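Local coordinates for protein Lys-gingipain W83 (Porphyromonas gingivalis, PDB 4ITC) that is a cysteine protease that cleaves after lysine, represented here by its calcium-binding K1 cleaved adhesin domain, a beta sandwich, at residues 69-74 with 144-149; 14-19 with 65-70; 94-99 with 108-113. All coordinates share one frame; numbering follows the deposited sequence.

Contact 1: residues 69-74 with 144-149. With GAI (guanidine), chain D.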
loop_
_atom_site.group_PDB
_atom_site.type_symbol
_atom_site.label_atom_id
_atom_site.label_comp_id
_atom_site.label_asym_id
_atom_site.label_seq_id
_atom_site.Cartn_x
_atom_site.Cartn_y
_atom_site.Cartn_z
ATOM N N LEU A 69 -5.579 -9.355 -13.556
ATOM C CA LEU A 69 -4.536 -8.917 -14.458
ATOM C C LEU A 69 -4.267 -9.996 -15.521
ATOM O O LEU A 69 -4.493 -11.180 -15.300
ATOM C CB LEU A 69 -3.252 -8.672 -13.677
ATOM C CG LEU A 69 -3.332 -7.767 -12.445
ATOM C CD1 LEU A 69 -2.030 -7.791 -11.659
ATOM C CD2 LEU A 69 -3.674 -6.338 -12.830
ATOM N N ASP A 70 -3.824 -9.530 -16.702
ATOM C CA ASP A 70 -3.467 -10.387 -17.836
ATOM C C ASP A 70 -2.001 -10.166 -18.145
ATOM O O ASP A 70 -1.624 -9.190 -18.799
ATOM C CB ASP A 70 -4.325 -9.988 -19.062
ATOM C CG ASP A 70 -4.080 -10.872 -20.276
ATOM O OD1 ASP A 70 -3.671 -12.036 -20.093
ATOM O OD2 ASP A 70 -4.349 -10.379 -21.397
ATOM N N LEU A 71 -1.172 -11.076 -17.635
ATOM C CA LEU A 71 0.273 -10.899 -17.674
ATOM C C LEU A 71 0.946 -12.184 -18.109
ATOM O O LEU A 71 1.706 -12.802 -17.346
ATOM C CB LEU A 71 0.747 -10.479 -16.279
ATOM C CG LEU A 71 0.300 -9.080 -15.843
ATOM C CD1 LEU A 71 0.680 -8.842 -14.369
ATOM C CD2 LEU A 71 0.873 -7.991 -16.706
ATOM N N PRO A 72 0.636 -12.635 -19.334
ATOM C CA PRO A 72 1.175 -13.937 -19.774
ATOM C C PRO A 72 2.695 -14.018 -19.838
ATOM O O PRO A 72 3.253 -15.110 -19.694
ATOM C CB PRO A 72 0.556 -14.115 -21.184
ATOM C CG PRO A 72 0.272 -12.725 -21.641
ATOM C CD PRO A 72 -0.087 -11.926 -20.406
ATOM N N ASN A 73 3.399 -12.918 -20.055
ATOM C CA ASN A 73 4.872 -12.943 -19.895
ATOM C C ASN A 73 5.326 -11.929 -18.852
ATOM O O ASN A 73 6.383 -11.309 -18.981
ATOM C CB ASN A 73 5.613 -12.714 -21.218
ATOM C CG ASN A 73 5.737 -13.974 -22.080
ATOM O OD1 ASN A 73 5.909 -15.122 -21.611
ATOM N ND2 ASN A 73 5.686 -13.752 -23.373
ATOM N N GLY A 74 4.517 -11.782 -17.815
ATOM C CA GLY A 74 4.916 -10.975 -16.655
ATOM C C GLY A 74 4.725 -9.503 -16.918
ATOM O O GLY A 74 4.187 -9.095 -17.930
ATOM N N ALA A 144 5.375 -14.148 -14.719
ATOM C CA ALA A 144 4.420 -14.566 -15.746
ATOM C C ALA A 144 3.250 -15.331 -15.097
ATOM O O ALA A 144 3.467 -16.179 -14.225
ATOM C CB ALA A 144 5.134 -15.481 -16.737
ATOM N N GLY A 145 2.025 -15.065 -15.567
ATOM C CA GLY A 145 0.837 -15.700 -15.031
ATOM C C GLY A 145 0.245 -15.039 -13.804
ATOM O O GLY A 145 -0.752 -15.533 -13.262
ATOM N N THR A 146 0.841 -13.939 -13.364
ATOM C CA THR A 146 0.280 -13.180 -12.240
ATOM C C THR A 146 -1.110 -12.722 -12.626
ATOM O O THR A 146 -1.303 -12.093 -13.674
ATOM C CB THR A 146 1.170 -11.991 -11.908
ATOM O OG1 THR A 146 2.414 -12.478 -11.396
ATOM C CG2 THR A 146 0.527 -11.073 -10.847
ATOM N N LYS A 147 -2.075 -12.994 -11.762
ATOM C CA LYS A 147 -3.447 -12.551 -11.980
ATOM C C LYS A 147 -3.826 -11.437 -11.019
ATOM O O LYS A 147 -4.596 -10.537 -11.359
ATOM C CB LYS A 147 -4.376 -13.734 -11.796
ATOM C CG LYS A 147 -5.788 -13.514 -12.282
ATOM C CD LYS A 147 -6.559 -14.815 -12.087
ATOM C CE LYS A 147 -7.773 -14.923 -12.980
ATOM N NZ LYS A 147 -8.570 -13.695 -12.944
ATOM N N TYR A 148 -3.295 -11.478 -9.808
ATOM C CA TYR A 148 -3.578 -10.402 -8.835
ATOM C C TYR A 148 -2.334 -9.972 -8.107
ATOM O O TYR A 148 -1.455 -10.806 -7.829
ATOM C CB TYR A 148 -4.586 -10.872 -7.775
ATOM C CG TYR A 148 -5.904 -11.357 -8.318
ATOM C CD1 TYR A 148 -6.924 -10.461 -8.632
ATOM C CD2 TYR A 148 -6.135 -12.712 -8.488
ATOM C CE1 TYR A 148 -8.125 -10.916 -9.117
ATOM C CE2 TYR A 148 -7.348 -13.171 -8.996
ATOM C CZ TYR A 148 -8.312 -12.258 -9.295
ATOM O OH TYR A 148 -9.550 -12.699 -9.807
ATOM N N VAL A 149 -2.278 -8.698 -7.744
ATOM C CA VAL A 149 -1.268 -8.161 -6.869
ATOM C C VAL A 149 -1.932 -7.673 -5.593
ATOM O O VAL A 149 -2.957 -7.001 -5.651
ATOM C CB VAL A 149 -0.512 -7.027 -7.561
ATOM C CG1 VAL A 149 0.390 -6.245 -6.597
ATOM C CG2 VAL A 149 0.290 -7.575 -8.737
HETATM C C GAI D . 7.201 -17.253 -19.314
HETATM N N1 GAI D . 7.856 -16.311 -19.830
HETATM N N2 GAI D . 7.622 -17.968 -18.275
HETATM N N3 GAI D . 6.021 -17.533 -19.819
HETATM O O HOH W 1 -1.753 -13.378 -15.999
#

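Contact 2: residues 14-19 with 65-70. With GAI (guanidine), chain G.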
loop_
_atom_site.group_PDB
_atom_site.type_symbol
_atom_site.label_atom_id
_atom_site.label_comp_id
_atom_site.label_asym_id
_atom_site.label_seq_id
_atom_site.Cartn_x
_atom_site.Cartn_y
_atom_site.Cartn_z
ATOM N N ALA A 14 -14.479 -0.160 -6.890
ATOM C CA ALA A 14 -15.054 -1.434 -6.494
ATOM C C ALA A 14 -14.420 -2.646 -7.147
ATOM O O ALA A 14 -14.612 -3.759 -6.682
ATOM C CB ALA A 14 -16.560 -1.430 -6.757
ATOM N N SER A 15 -13.686 -2.449 -8.245
ATOM C CA SER A 15 -12.984 -3.542 -8.903
ATOM C C SER A 15 -11.742 -3.981 -8.102
ATOM O O SER A 15 -11.242 -5.080 -8.334
ATOM C CB SER A 15 -12.567 -3.128 -10.297
ATOM O OG SER A 15 -11.887 -1.882 -10.249
ATOM N N TRP A 16 -11.285 -3.151 -7.168
ATOM C CA TRP A 16 -10.210 -3.557 -6.254
ATOM C C TRP A 16 -10.870 -4.275 -5.098
ATOM O O TRP A 16 -12.005 -4.003 -4.764
ATOM C CB TRP A 16 -9.403 -2.357 -5.765
ATOM C CG TRP A 16 -8.522 -1.736 -6.809
ATOM C CD1 TRP A 16 -8.924 -1.136 -7.987
ATOM C CD2 TRP A 16 -7.114 -1.587 -6.749
ATOM N NE1 TRP A 16 -7.844 -0.667 -8.667
ATOM C CE2 TRP A 16 -6.710 -0.931 -7.925
ATOM C CE3 TRP A 16 -6.142 -1.979 -5.833
ATOM C CZ2 TRP A 16 -5.372 -0.641 -8.196
ATOM C CZ3 TRP A 16 -4.797 -1.672 -6.124
ATOM C CH2 TRP A 16 -4.440 -1.020 -7.272
ATOM N N LYS A 17 -10.169 -5.213 -4.485
ATOM C CA LYS A 17 -10.687 -5.922 -3.332
ATOM C C LYS A 17 -9.925 -5.516 -2.090
ATOM O O LYS A 17 -8.703 -5.302 -2.147
ATOM C CB LYS A 17 -10.551 -7.435 -3.544
ATOM C CG LYS A 17 -10.973 -8.287 -2.362
ATOM C CD LYS A 17 -10.998 -9.738 -2.790
ATOM C CE LYS A 17 -11.356 -10.642 -1.647
ATOM N NZ LYS A 17 -11.335 -12.068 -2.051
ATOM N N THR A 18 -10.623 -5.359 -0.984
ATOM C CA THR A 18 -9.973 -5.109 0.300
ATOM C C THR A 18 -10.288 -6.250 1.229
ATOM O O THR A 18 -11.408 -6.801 1.219
ATOM C CB THR A 18 -10.350 -3.757 0.938
ATOM O OG1 THR A 18 -11.784 -3.623 0.999
ATOM C CG2 THR A 18 -9.725 -2.607 0.175
ATOM N N ILE A 19 -9.295 -6.651 2.006
ATOM C CA ILE A 19 -9.473 -7.669 3.032
ATOM C C ILE A 19 -8.949 -7.142 4.358
ATOM O O ILE A 19 -7.782 -6.855 4.513
ATOM C CB ILE A 19 -8.793 -9.010 2.739
ATOM C CG1 ILE A 19 -9.096 -9.491 1.307
ATOM C CG2 ILE A 19 -9.207 -10.019 3.790
ATOM C CD1 ILE A 19 -8.297 -10.708 0.915
ATOM N N ILE A 65 -6.056 -5.235 -3.020
ATOM C CA ILE A 65 -5.792 -6.159 -4.101
ATOM C C ILE A 65 -6.312 -5.597 -5.417
ATOM O O ILE A 65 -7.438 -5.101 -5.475
ATOM C CB ILE A 65 -6.472 -7.519 -3.796
ATOM C CG1 ILE A 65 -5.875 -8.147 -2.510
ATOM C CG2 ILE A 65 -6.336 -8.511 -4.953
ATOM C CD1 ILE A 65 -6.804 -9.098 -1.810
ATOM N N THR A 66 -5.476 -5.670 -6.441
ATOM C CA THR A 66 -5.848 -5.243 -7.792
ATOM C C THR A 66 -7.022 -5.998 -8.381
ATOM O O THR A 66 -7.361 -7.095 -7.967
ATOM C CB THR A 66 -4.670 -5.361 -8.767
ATOM O OG1 THR A 66 -4.387 -6.748 -8.951
ATOM C CG2 THR A 66 -3.424 -4.568 -8.308
ATOM N N PRO A 67 -7.654 -5.381 -9.390
ATOM C CA PRO A 67 -8.469 -6.191 -10.276
ATOM C C PRO A 67 -7.633 -7.280 -10.952
ATOM O O PRO A 67 -6.390 -7.243 -10.918
ATOM C CB PRO A 67 -8.950 -5.149 -11.319
ATOM C CG PRO A 67 -8.758 -3.828 -10.743
ATOM C CD PRO A 67 -7.584 -3.976 -9.826
ATOM N N ALA A 68 -8.306 -8.232 -11.568
ATOM C CA ALA A 68 -7.606 -9.285 -12.269
ATOM C C ALA A 68 -6.731 -8.725 -13.376
ATOM O O ALA A 68 -7.137 -7.815 -14.100
ATOM C CB ALA A 68 -8.612 -10.266 -12.864
ATOM N N LEU A 69 -5.579 -9.355 -13.556
ATOM C CA LEU A 69 -4.536 -8.917 -14.458
ATOM C C LEU A 69 -4.267 -9.996 -15.521
ATOM O O LEU A 69 -4.493 -11.180 -15.300
ATOM C CB LEU A 69 -3.252 -8.672 -13.677
ATOM C CG LEU A 69 -3.332 -7.767 -12.445
ATOM C CD1 LEU A 69 -2.030 -7.791 -11.659
ATOM C CD2 LEU A 69 -3.674 -6.338 -12.830
ATOM N N ASP A 70 -3.824 -9.530 -16.702
ATOM C CA ASP A 70 -3.467 -10.387 -17.836
ATOM C C ASP A 70 -2.001 -10.166 -18.145
ATOM O O ASP A 70 -1.624 -9.190 -18.799
ATOM C CB ASP A 70 -4.325 -9.988 -19.062
ATOM C CG ASP A 70 -4.080 -10.872 -20.276
ATOM O OD1 ASP A 70 -3.671 -12.036 -20.093
ATOM O OD2 ASP A 70 -4.349 -10.379 -21.397
HETATM C C GAI G . -12.986 -1.537 -2.062
HETATM N N1 GAI G . -12.667 -2.738 -1.838
HETATM N N2 GAI G . -13.159 -1.076 -3.299
HETATM N N3 GAI G . -13.163 -0.709 -1.029
#

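Contact 3: residues 94-99 with 108-113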
loop_
_atom_site.group_PDB
_atom_site.type_symbol
_atom_site.label_atom_id
_atom_site.label_comp_id
_atom_site.label_asym_id
_atom_site.label_seq_id
_atom_site.Cartn_x
_atom_site.Cartn_y
_atom_site.Cartn_z
ATOM N N ALA A 94 4.166 -5.706 2.688
ATOM C CA ALA A 94 4.698 -6.584 1.636
ATOM C C ALA A 94 3.801 -6.481 0.418
ATOM O O ALA A 94 2.636 -6.110 0.545
ATOM C CB ALA A 94 4.842 -8.027 2.113
ATOM N N VAL A 95 4.354 -6.793 -0.756
ATOM C CA VAL A 95 3.635 -6.898 -1.989
ATOM C C VAL A 95 3.738 -8.324 -2.481
ATOM O O VAL A 95 4.854 -8.909 -2.483
ATOM C CB VAL A 95 4.241 -5.952 -3.060
ATOM C CG1 VAL A 95 3.573 -6.086 -4.399
ATOM C CG2 VAL A 95 4.241 -4.519 -2.572
ATOM N N TYR A 96 2.607 -8.915 -2.887
ATOM C CA TYR A 96 2.527 -10.315 -3.310
ATOM C C TYR A 96 1.892 -10.412 -4.670
ATOM O O TYR A 96 1.083 -9.547 -5.020
ATOM C CB TYR A 96 1.590 -11.143 -2.371
ATOM C CG TYR A 96 2.006 -11.168 -0.918
ATOM C CD1 TYR A 96 1.675 -10.132 -0.053
ATOM C CD2 TYR A 96 2.733 -12.247 -0.409
ATOM C CE1 TYR A 96 2.057 -10.171 1.283
ATOM C CE2 TYR A 96 3.114 -12.285 0.912
ATOM C CZ TYR A 96 2.765 -11.265 1.767
ATOM O OH TYR A 96 3.136 -11.303 3.107
ATOM N N ALA A 97 2.208 -11.490 -5.381
ATOM C CA ALA A 97 1.521 -11.880 -6.604
ATOM C C ALA A 97 0.809 -13.195 -6.361
ATOM O O ALA A 97 1.342 -14.089 -5.706
ATOM C CB ALA A 97 2.477 -12.001 -7.794
ATOM N N SER A 98 -0.403 -13.304 -6.864
ATOM C CA SER A 98 -1.072 -14.581 -6.969
ATOM C C SER A 98 -1.342 -14.925 -8.426
ATOM O O SER A 98 -1.744 -14.065 -9.194
ATOM C CB SER A 98 -2.390 -14.532 -6.226
ATOM O OG SER A 98 -3.207 -15.639 -6.554
ATOM N N SER A 99 -1.144 -16.205 -8.753
ATOM C CA SER A 99 -1.496 -16.767 -10.043
ATOM C C SER A 99 -2.883 -17.395 -10.074
ATOM O O SER A 99 -3.387 -17.727 -11.173
ATOM C CB SER A 99 -0.471 -17.843 -10.454
ATOM O OG SER A 99 -0.449 -18.927 -9.551
ATOM N N THR A 108 1.106 -15.675 -1.333
ATOM C CA THR A 108 2.229 -16.222 -0.583
ATOM C C THR A 108 3.597 -15.858 -1.168
ATOM O O THR A 108 4.615 -15.903 -0.445
ATOM C CB THR A 108 2.109 -17.754 -0.508
ATOM O OG1 THR A 108 1.995 -18.296 -1.824
ATOM C CG2 THR A 108 0.841 -18.139 0.298
ATOM N N ASN A 109 3.614 -15.436 -2.431
ATOM C CA ASN A 109 4.873 -15.061 -3.046
ATOM C C ASN A 109 5.112 -13.593 -2.760
ATOM O O ASN A 109 4.538 -12.763 -3.501
ATOM C CB ASN A 109 4.808 -15.327 -4.545
ATOM C CG ASN A 109 6.126 -15.025 -5.236
ATOM O OD1 ASN A 109 7.102 -14.670 -4.581
ATOM N ND2 ASN A 109 6.129 -15.074 -6.553
ATOM N N ALA A 110 5.871 -13.299 -1.703
ATOM C CA ALA A 110 6.241 -11.920 -1.355
ATOM C C ALA A 110 7.320 -11.478 -2.280
ATOM O O ALA A 110 8.470 -11.983 -2.208
ATOM C CB ALA A 110 6.704 -11.729 0.078
ATOM N N LEU A 111 6.970 -10.531 -3.123
ATOM C CA LEU A 111 7.895 -9.955 -4.097
ATOM C C LEU A 111 8.769 -8.882 -3.515
ATOM O O LEU A 111 9.883 -8.630 -4.001
ATOM C CB LEU A 111 7.108 -9.384 -5.289
ATOM C CG LEU A 111 6.089 -10.323 -5.983
ATOM C CD1 LEU A 111 5.371 -9.588 -7.093
ATOM C CD2 LEU A 111 6.754 -11.568 -6.520
ATOM N N LEU A 112 8.238 -8.185 -2.517
ATOM C CA LEU A 112 8.866 -7.067 -1.836
ATOM C C LEU A 112 8.328 -7.072 -0.404
ATOM O O LEU A 112 7.152 -7.259 -0.203
ATOM C CB LEU A 112 8.554 -5.736 -2.534
ATOM C CG LEU A 112 9.087 -4.453 -1.890
ATOM C CD1 LEU A 112 10.569 -4.508 -1.671
ATOM C CD2 LEU A 112 8.783 -3.266 -2.791
ATOM N N GLU A 113 9.197 -6.945 0.577
ATOM C CA GLU A 113 8.765 -6.864 1.967
ATOM C C GLU A 113 9.739 -5.968 2.691
ATOM O O GLU A 113 10.967 -6.190 2.622
ATOM C CB GLU A 113 8.712 -8.249 2.607
ATOM C CG GLU A 113 8.352 -8.196 4.077
ATOM C CD GLU A 113 7.939 -9.508 4.711
ATOM O OE1 GLU A 113 7.995 -10.578 4.036
ATOM O OE2 GLU A 113 7.566 -9.475 5.902
HETATM O O HOH W 2 1.415 -16.073 -4.119
#

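Contact 1: residues 69-74 with 144-149
Leu69 lies over the backbone of Lys147 and is the residue most covered by the contact. Its N donates to Lys147 O at 2.7 Å, in the carbonyl plane on a lone pair, though the bond is bent (N-H...O 133°). Leu69 CG sits beside its own backbone N (chi1 -52°), which lays CG against the same Lys147 O at 3.2 Å. Leu69 CD1 reaches Val149 CG2 at 3.7 Å. Ile169 of strand 161-171 also packs on Leu69.

Ala144 fills the other end. Its CB touches Pro72 O at 3.5 Å and lies against the carbon of a bound guanidine. Its CA is close to Leu71 O and Gly74 N. The guanidine donates through N1 and N3 to Asn73 OD1, the N1 bond to Asn73 OD1 being 2.9 Å.

The contact joins the loop between strands 62-65 and 75-83 to the turn leading into strand 148-153, at one end of the beta sandwich. Lys147 and Tyr148 both face Ser98 of strand 92-98, a classic beta bulge.

Thr146 and Leu71 run side by side and point the same way, with Leu71 CD1 4.0 Å from Thr146 CB. Thr146 turns its hydroxyl back to Pro143 O. A water bridges the two backbones, accepting from Leu71 N and donating to Thr146 O. Gly145 N donates to Leu71 O at 2.9 Å and Gly74 N to the same Leu71 O at 3.0 Å, from opposite faces of its plane.

Contact 2: residues 14-19 with 65-70
Lys17 and Ile65 form an antiparallel hydrogen-bonded pair, with Lys17 N donating to Ile65 O at 2.9 Å and Ile65 N donating to Lys17 O at 2.8 Å.

The side chains of this pair lie on the same face of the sheet, and Lys17 CB and Ile65 CB lie 4.1 Å apart. Lys17 then extends away from Ile65, and its NZ forms a salt bridge with Asp103. Ile65 has the most surface covered here. Ile65 CD1 meets Ile19 CD1 at 3.5 Å, a tighter fit than usual for two methyl groups.

Trp16 packs on Thr66 and Pro67. With CG beside the backbone N (chi1 -71°), the indole is laid over the chain from Thr66 to Pro67 and meets it with one face. Pro67 CD lies over the five-membered ring of Trp16, 3.5 Å from its centroid and 11° off the normal. Thr66 CA lies over the six-membered ring of Trp16, 4.0 Å from its centroid. Both are CH-pi contacts. Thr66 CG2 adds a touch at Trp16 CH2. The Pro67 ring also meets Ser15, with Pro67 CG 3.7 Å from Ser15 OG. Thr66 OG1 donates to Pro67 O, a bond within its own segment.

A guanidine binds at Trp16 and Thr18: its N1 donates to Thr18 OG1 at 3.1 Å and, at greater length, to Trp16 O.

The pairing joins strand 17-20, an outermost strand of the five-stranded antiparallel sheet, to the end of strand 62-65. Phe8 meets Trp16 edge-to-face. Leu4 of strand 3-6 packs on Pro67, while Tyr148 and Ala150 of strand 148-153 pack on Ile65.

Contact 3: residues 94-99 with 108-113
Val95, Ala97, Leu111 and Leu112 form the apolar centre where the two arms of a beta hairpin meet. Leu111 CD1 touches Ala97 CB at 3.8 Å. Leu111 CG is held beside the backbone N (chi1 -52°), which turns CD1 across to Ala97 of the partner strand. Val95 and Leu112 are a hydrogen-bonded pair, with Val95 CB and Leu112 CB 4.4 Å apart. Leu77 and Phe79 of strand 75-83 pack on Val95, and Val140 of strand 136-142 packs on both leucines. This side of the hairpin therefore faces the second sheet of the beta sandwich.

Tyr96 is turned to the other side of the hairpin sheet, with Ala94, Ala110 and Glu113. Tyr96 CE2 meets Ala110 CB at 3.7 Å, and Asn109 N lies at the ring edge, in plane.

The backbone pairing is not regular. Val95 N donates to Leu112 O at 2.9 Å. Val95 O in turn faces two residues, Leu111 and Leu112, which is a classic beta bulge. Leu111 N donates to Val95 O at 2.7 Å, while the bond from Leu112 N to Val95 O is weak. Beyond the bulge, Ala97 N donates to Asn109 O over a longer 3.3 Å.

Toward the turn, Thr108 N donates to a water at 2.8 Å. At the other end Ala94 CB packs on Glu113 CB. The hairpin is thus two-sided: the Val95, Ala97 and Leu112 side is apolar and packs on the second sheet, while the Tyr96 and Glu113 side mixes apolar packing with polar side-chain ends, the Tyr96 hydroxyl bonded to Arg152 and the Glu113 carboxylate to His92.

In the fold
Contacts 1, 2 and 3 all reach the five-stranded antiparallel sheet. Contact 2 sits at its 17-20 edge and contact 3 at its 109-115 edge. Strand 148-153, which starts in contact 1, runs between them. Contacts 1 and 2 share Leu69 and Asp70, and Val149 O lies 3.0 Å from Thr66 N, a probable hydrogen bond. Lys147 N of contact 1 lies 2.8 Å from Ser98 O of contact 3, also a probable hydrogen bond. The nearest atoms of contacts 2 and 3 are about 7 Å apart. Contacts 1 and 2 each hold a guanidine. Asp20 and Asn62, in the strands paired by contact 2, bind calcium. The Ile19 side chain is about 6 Å from that of Asp20 and about 9 Å from a calcium ion.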